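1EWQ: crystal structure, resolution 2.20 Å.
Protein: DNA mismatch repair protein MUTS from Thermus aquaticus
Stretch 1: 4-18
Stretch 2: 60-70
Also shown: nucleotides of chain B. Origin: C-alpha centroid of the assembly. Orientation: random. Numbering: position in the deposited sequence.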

# COMPACT_ATOMS: atom_id res chain seq x y z
N MSE C 4 34.81 0.09 -6.92
CA MSE C 4 35.18 0.13 -5.51
C MSE C 4 33.98 -0.13 -4.61
O MSE C 4 32.90 0.43 -4.82
CB MSE C 4 35.82 1.48 -5.19
CG MSE C 4 34.98 2.68 -5.58
SE MSE C 4 36.03 4.31 -5.56
CE MSE C 4 36.05 4.61 -3.65
N LEU C 5 34.18 -0.98 -3.62
CA LEU C 5 33.14 -1.36 -2.67
C LEU C 5 33.18 -0.49 -1.42
O LEU C 5 34.25 -0.15 -0.92
CB LEU C 5 33.33 -2.83 -2.28
CG LEU C 5 32.32 -3.47 -1.33
CD1 LEU C 5 30.96 -3.52 -1.99
CD2 LEU C 5 32.79 -4.87 -0.97
N LYS C 6 32.00 -0.13 -0.92
CA LYS C 6 31.89 0.68 0.28
C LYS C 6 32.32 -0.14 1.48
O LYS C 6 32.09 -1.35 1.53
CB LYS C 6 30.46 1.16 0.50
CG LYS C 6 30.24 1.84 1.84
CD LYS C 6 28.79 2.22 2.05
CE LYS C 6 28.57 2.83 3.42
NZ LYS C 6 27.15 3.21 3.64
N GLY C 7 32.95 0.51 2.45
CA GLY C 7 33.40 -0.19 3.63
C GLY C 7 34.63 0.47 4.22
O GLY C 7 35.46 1.01 3.49
N GLU C 8 34.75 0.42 5.54
CA GLU C 8 35.89 1.03 6.21
C GLU C 8 37.09 0.11 6.26
O GLU C 8 36.95 -1.12 6.28
CB GLU C 8 35.48 1.45 7.62
CG GLU C 8 34.38 2.50 7.63
CD GLU C 8 33.95 2.89 9.02
OE1 GLU C 8 34.83 3.32 9.81
OE2 GLU C 8 32.75 2.75 9.34
N GLY C 9 38.28 0.71 6.29
CA GLY C 9 39.51 -0.06 6.32
C GLY C 9 40.26 0.14 5.02
O GLY C 9 39.64 0.22 3.97
N PRO C 10 41.60 0.25 5.07
CA PRO C 10 42.39 0.45 3.85
C PRO C 10 42.79 -0.87 3.18
O PRO C 10 42.17 -1.91 3.42
CB PRO C 10 43.60 1.23 4.36
CG PRO C 10 43.83 0.59 5.69
CD PRO C 10 42.43 0.47 6.27
N GLY C 11 43.82 -0.81 2.35
CA GLY C 11 44.30 -2.01 1.67
C GLY C 11 43.48 -2.39 0.46
O GLY C 11 42.49 -1.73 0.14
N PRO C 12 43.86 -3.47 -0.24
CA PRO C 12 43.16 -3.96 -1.44
C PRO C 12 41.81 -4.61 -1.14
O PRO C 12 41.32 -4.57 -0.02
CB PRO C 12 44.16 -4.95 -2.03
CG PRO C 12 44.79 -5.54 -0.81
CD PRO C 12 45.04 -4.31 0.04
N LEU C 13 41.22 -5.20 -2.18
CA LEU C 13 39.93 -5.87 -2.07
C LEU C 13 40.14 -7.38 -2.18
O LEU C 13 40.82 -7.85 -3.10
CB LEU C 13 39.01 -5.37 -3.19
CG LEU C 13 37.50 -5.59 -3.12
CD1 LEU C 13 36.93 -4.79 -1.96
CD2 LEU C 13 36.85 -5.13 -4.43
N PRO C 14 39.58 -8.16 -1.25
CA PRO C 14 39.75 -9.62 -1.34
C PRO C 14 39.32 -10.11 -2.72
O PRO C 14 38.48 -9.50 -3.37
CB PRO C 14 38.84 -10.13 -0.23
CG PRO C 14 38.92 -9.04 0.79
CD PRO C 14 38.82 -7.78 -0.05
N PRO C 15 39.91 -11.23 -3.20
CA PRO C 15 39.57 -11.78 -4.51
C PRO C 15 38.06 -11.90 -4.78
O PRO C 15 37.59 -11.46 -5.82
CB PRO C 15 40.26 -13.14 -4.49
CG PRO C 15 41.49 -12.85 -3.72
CD PRO C 15 40.97 -12.03 -2.55
N LEU C 16 37.33 -12.49 -3.83
CA LEU C 16 35.88 -12.66 -3.97
C LEU C 16 35.20 -11.32 -4.22
O LEU C 16 34.39 -11.19 -5.15
CB LEU C 16 35.28 -13.30 -2.71
CG LEU C 16 33.77 -13.56 -2.74
CD1 LEU C 16 33.45 -14.58 -3.82
CD2 LEU C 16 33.29 -14.06 -1.37
N LEU C 17 35.52 -10.33 -3.39
CA LEU C 17 34.93 -9.01 -3.53
C LEU C 17 35.27 -8.38 -4.88
O LEU C 17 34.57 -7.49 -5.35
CB LEU C 17 35.38 -8.11 -2.38
CG LEU C 17 34.79 -8.51 -1.02
CD1 LEU C 17 35.33 -7.60 0.08
CD2 LEU C 17 33.27 -8.43 -1.09
N GLN C 18 36.34 -8.86 -5.50
CA GLN C 18 36.73 -8.36 -6.81
C GLN C 18 35.80 -8.97 -7.83
O GLN C 18 35.15 -8.26 -8.60
CB GLN C 18 38.17 -8.75 -7.13
CG GLN C 18 39.18 -7.66 -6.84
CD GLN C 18 38.95 -6.42 -7.69
OE1 GLN C 18 38.91 -6.50 -8.92
NE2 GLN C 18 38.80 -5.28 -7.03
N HIS C 60 28.86 -8.27 8.16
CA HIS C 60 30.05 -7.69 7.53
C HIS C 60 30.98 -8.80 7.07
O HIS C 60 30.91 -9.93 7.56
CB HIS C 60 30.78 -6.78 8.51
CG HIS C 60 30.57 -7.17 9.94
ND1 HIS C 60 29.45 -6.80 10.66
CD2 HIS C 60 31.30 -7.95 10.77
CE1 HIS C 60 29.50 -7.33 11.86
NE2 HIS C 60 30.61 -8.04 11.96
N LYS C 61 31.85 -8.48 6.12
CA LYS C 61 32.81 -9.43 5.57
C LYS C 61 34.19 -8.85 5.82
O LYS C 61 34.68 -8.02 5.04
CB LYS C 61 32.57 -9.61 4.07
CG LYS C 61 33.24 -10.84 3.47
CD LYS C 61 32.77 -12.11 4.16
CE LYS C 61 33.16 -13.36 3.38
NZ LYS C 61 32.44 -13.45 2.08
N THR C 62 34.83 -9.29 6.89
CA THR C 62 36.16 -8.79 7.24
C THR C 62 37.31 -9.56 6.62
O THR C 62 37.29 -10.79 6.54
CB THR C 62 36.35 -8.76 8.78
OG1 THR C 62 35.42 -7.84 9.36
CG2 THR C 62 37.77 -8.34 9.13
N SER C 63 38.31 -8.81 6.17
CA SER C 63 39.52 -9.34 5.56
C SER C 63 40.64 -8.38 5.96
O SER C 63 40.42 -7.17 6.02
CB SER C 63 39.39 -9.37 4.03
OG SER C 63 39.32 -8.05 3.50
N LYS C 64 41.83 -8.91 6.23
CA LYS C 64 42.97 -8.09 6.65
C LYS C 64 42.89 -6.66 6.11
O LYS C 64 42.86 -5.69 6.87
CB LYS C 64 44.28 -8.73 6.18
CG LYS C 64 45.51 -7.95 6.61
CD LYS C 64 46.78 -8.67 6.22
CE LYS C 64 48.01 -7.92 6.69
NZ LYS C 64 49.26 -8.61 6.27
N ASP C 65 42.84 -6.56 4.79
CA ASP C 65 42.74 -5.29 4.10
C ASP C 65 41.69 -4.42 4.80
O ASP C 65 42.03 -3.48 5.52
CB ASP C 65 42.37 -5.55 2.65
CG ASP C 65 43.12 -6.74 2.07
OD1 ASP C 65 44.37 -6.67 1.97
OD2 ASP C 65 42.47 -7.76 1.73
N PHE C 66 40.41 -4.74 4.58
CA PHE C 66 39.34 -3.99 5.22
C PHE C 66 38.08 -4.84 5.42
O PHE C 66 38.05 -6.01 5.04
CB PHE C 66 38.99 -2.73 4.41
CG PHE C 66 38.11 -2.97 3.20
CD1 PHE C 66 37.32 -1.94 2.70
CD2 PHE C 66 38.05 -4.22 2.57
CE1 PHE C 66 36.49 -2.14 1.59
CE2 PHE C 66 37.22 -4.42 1.47
CZ PHE C 66 36.44 -3.38 0.98
N THR C 67 37.06 -4.23 6.01
CA THR C 67 35.80 -4.91 6.24
C THR C 67 34.72 -4.15 5.49
O THR C 67 34.77 -2.92 5.39
CB THR C 67 35.42 -4.93 7.74
OG1 THR C 67 34.23 -5.71 7.92
CG2 THR C 67 35.17 -3.52 8.26
N THR C 68 33.75 -4.88 4.95
CA THR C 68 32.66 -4.27 4.20
C THR C 68 31.32 -4.81 4.64
O THR C 68 31.22 -5.93 5.16
CB THR C 68 32.82 -4.54 2.68
OG1 THR C 68 31.78 -3.86 1.97
CG2 THR C 68 32.73 -6.04 2.39
N PRO C 69 30.25 -4.02 4.47
CA PRO C 69 28.92 -4.47 4.86
C PRO C 69 28.51 -5.71 4.05
O PRO C 69 28.90 -5.86 2.89
CB PRO C 69 28.05 -3.26 4.55
CG PRO C 69 28.98 -2.11 4.81
CD PRO C 69 30.25 -2.58 4.15
N MSE C 70 27.73 -6.60 4.67
CA MSE C 70 27.29 -7.82 4.00
C MSE C 70 25.87 -8.22 4.37
O MSE C 70 25.49 -8.19 5.53
CB MSE C 70 28.23 -8.98 4.34
CG MSE C 70 27.79 -10.31 3.72
SE MSE C 70 28.93 -11.80 4.17
CE MSE C 70 27.97 -12.43 5.72
P DT B 15 38.76 -14.36 -1.01
OP1 DT B 15 38.35 -13.07 -1.62
OP2 DT B 15 39.71 -15.25 -1.73
O5' DT B 15 39.37 -14.00 0.41
C5' DT B 15 39.26 -14.92 1.48
C4' DT B 15 39.90 -14.36 2.73
O4' DT B 15 39.92 -15.41 3.71
C3' DT B 15 41.35 -13.94 2.55
O3' DT B 15 41.66 -12.90 3.48
C2' DT B 15 42.11 -15.22 2.84
C1' DT B 15 41.23 -15.95 3.84
N1 DT B 15 41.11 -17.40 3.62
C2 DT B 15 40.99 -18.21 4.73
O2 DT B 15 40.98 -17.79 5.87
N3 DT B 15 40.86 -19.55 4.44
C4 DT B 15 40.85 -20.14 3.19
O4 DT B 15 40.72 -21.36 3.09
C5 DT B 15 40.99 -19.23 2.07
C7 DT B 15 40.98 -19.78 0.68
C6 DT B 15 41.12 -17.92 2.35
P DA B 16 43.04 -12.09 3.35
OP1 DA B 16 42.73 -10.65 3.16
OP2 DA B 16 43.88 -12.80 2.35
O5' DA B 16 43.69 -12.26 4.79
C5' DA B 16 42.95 -11.93 5.96
C4' DA B 16 43.58 -12.57 7.18
O4' DA B 16 43.50 -14.01 7.06
C3' DA B 16 45.06 -12.24 7.37
O3' DA B 16 45.33 -12.05 8.76
C2' DA B 16 45.78 -13.45 6.81
C1' DA B 16 44.80 -14.59 7.03
N9 DA B 16 44.80 -15.59 5.95
C8 DA B 16 44.92 -15.34 4.61
N7 DA B 16 44.86 -16.42 3.87
C5 DA B 16 44.69 -17.45 4.78
C6 DA B 16 44.54 -18.84 4.63
N6 DA B 16 44.52 -19.45 3.45
N1 DA B 16 44.40 -19.58 5.75
C2 DA B 16 44.40 -18.96 6.93
N3 DA B 16 44.52 -17.67 7.21
C4 DA B 16 44.66 -16.95 6.08
P DC B 14 35.47 -19.92 -3.49
OP1 DC B 14 35.36 -19.16 -4.76
OP2 DC B 14 36.28 -21.17 -3.44
O5' DC B 14 35.98 -18.89 -2.38
C5' DC B 14 35.21 -17.72 -2.09
C4' DC B 14 35.82 -16.95 -0.94
O4' DC B 14 35.80 -17.75 0.26
C3' DC B 14 37.27 -16.53 -1.15
O3' DC B 14 37.45 -15.20 -0.63
C2' DC B 14 38.05 -17.54 -0.32
C1' DC B 14 37.10 -17.80 0.83
N1 DC B 14 37.26 -19.09 1.54
C2 DC B 14 37.53 -19.09 2.92
O2 DC B 14 37.67 -18.00 3.50
N3 DC B 14 37.64 -20.26 3.58
C4 DC B 14 37.50 -21.41 2.91
N4 DC B 14 37.59 -22.55 3.61
C5 DC B 14 37.25 -21.45 1.51
C6 DC B 14 37.14 -20.28 0.86

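Residues 5-14 run as an extended segment against the hairpin of residues 60-70, before a helix begins at P15. Over residues 7-11 the path is antiparallel to the hairpin chain, G7, G9 and G11 lying nearest T68, F66 and D65. F66 is the centre of the contact, its ring contacted by L5, L13, P14 and L17, among others. The CA-to-CB bond of L5 points toward the hairpin; L5 CD2 lies 4.4 Å from F66 CZ and 3.3 Å from T68 OG1. That hydroxyl donates a short hydrogen bond to the carbonyl of K6 (T68 OG1 to K6 O, 2.6 Å). G7 allows close approach: a CB here would clash with T67 O and T68 CA, and its backbone angles call for glycine. The main chains are joined by a hydrogen bond from T67 N to E8 O (3.1 Å). G9 is equally constrained, since a CB would run into F66 CB. P10 O and D65 O approach to 2.6 Å, two acceptors without a hydrogen bond. P12 packs on D65, P12 CG 3.0 Å from D65 OD1. The CA-to-CB bond of L13 points away, yet L13 CD1 returns to within 3.3 Å of F66 CZ. P14, at the N-cap position, places CD at the ring edge, 4.0 Å from F66 CE2. L16 N donates a hydrogen bond to DT15 OP1 (2.5 Å), while L17 CD1 lies 4.0 Å from F66 CE2.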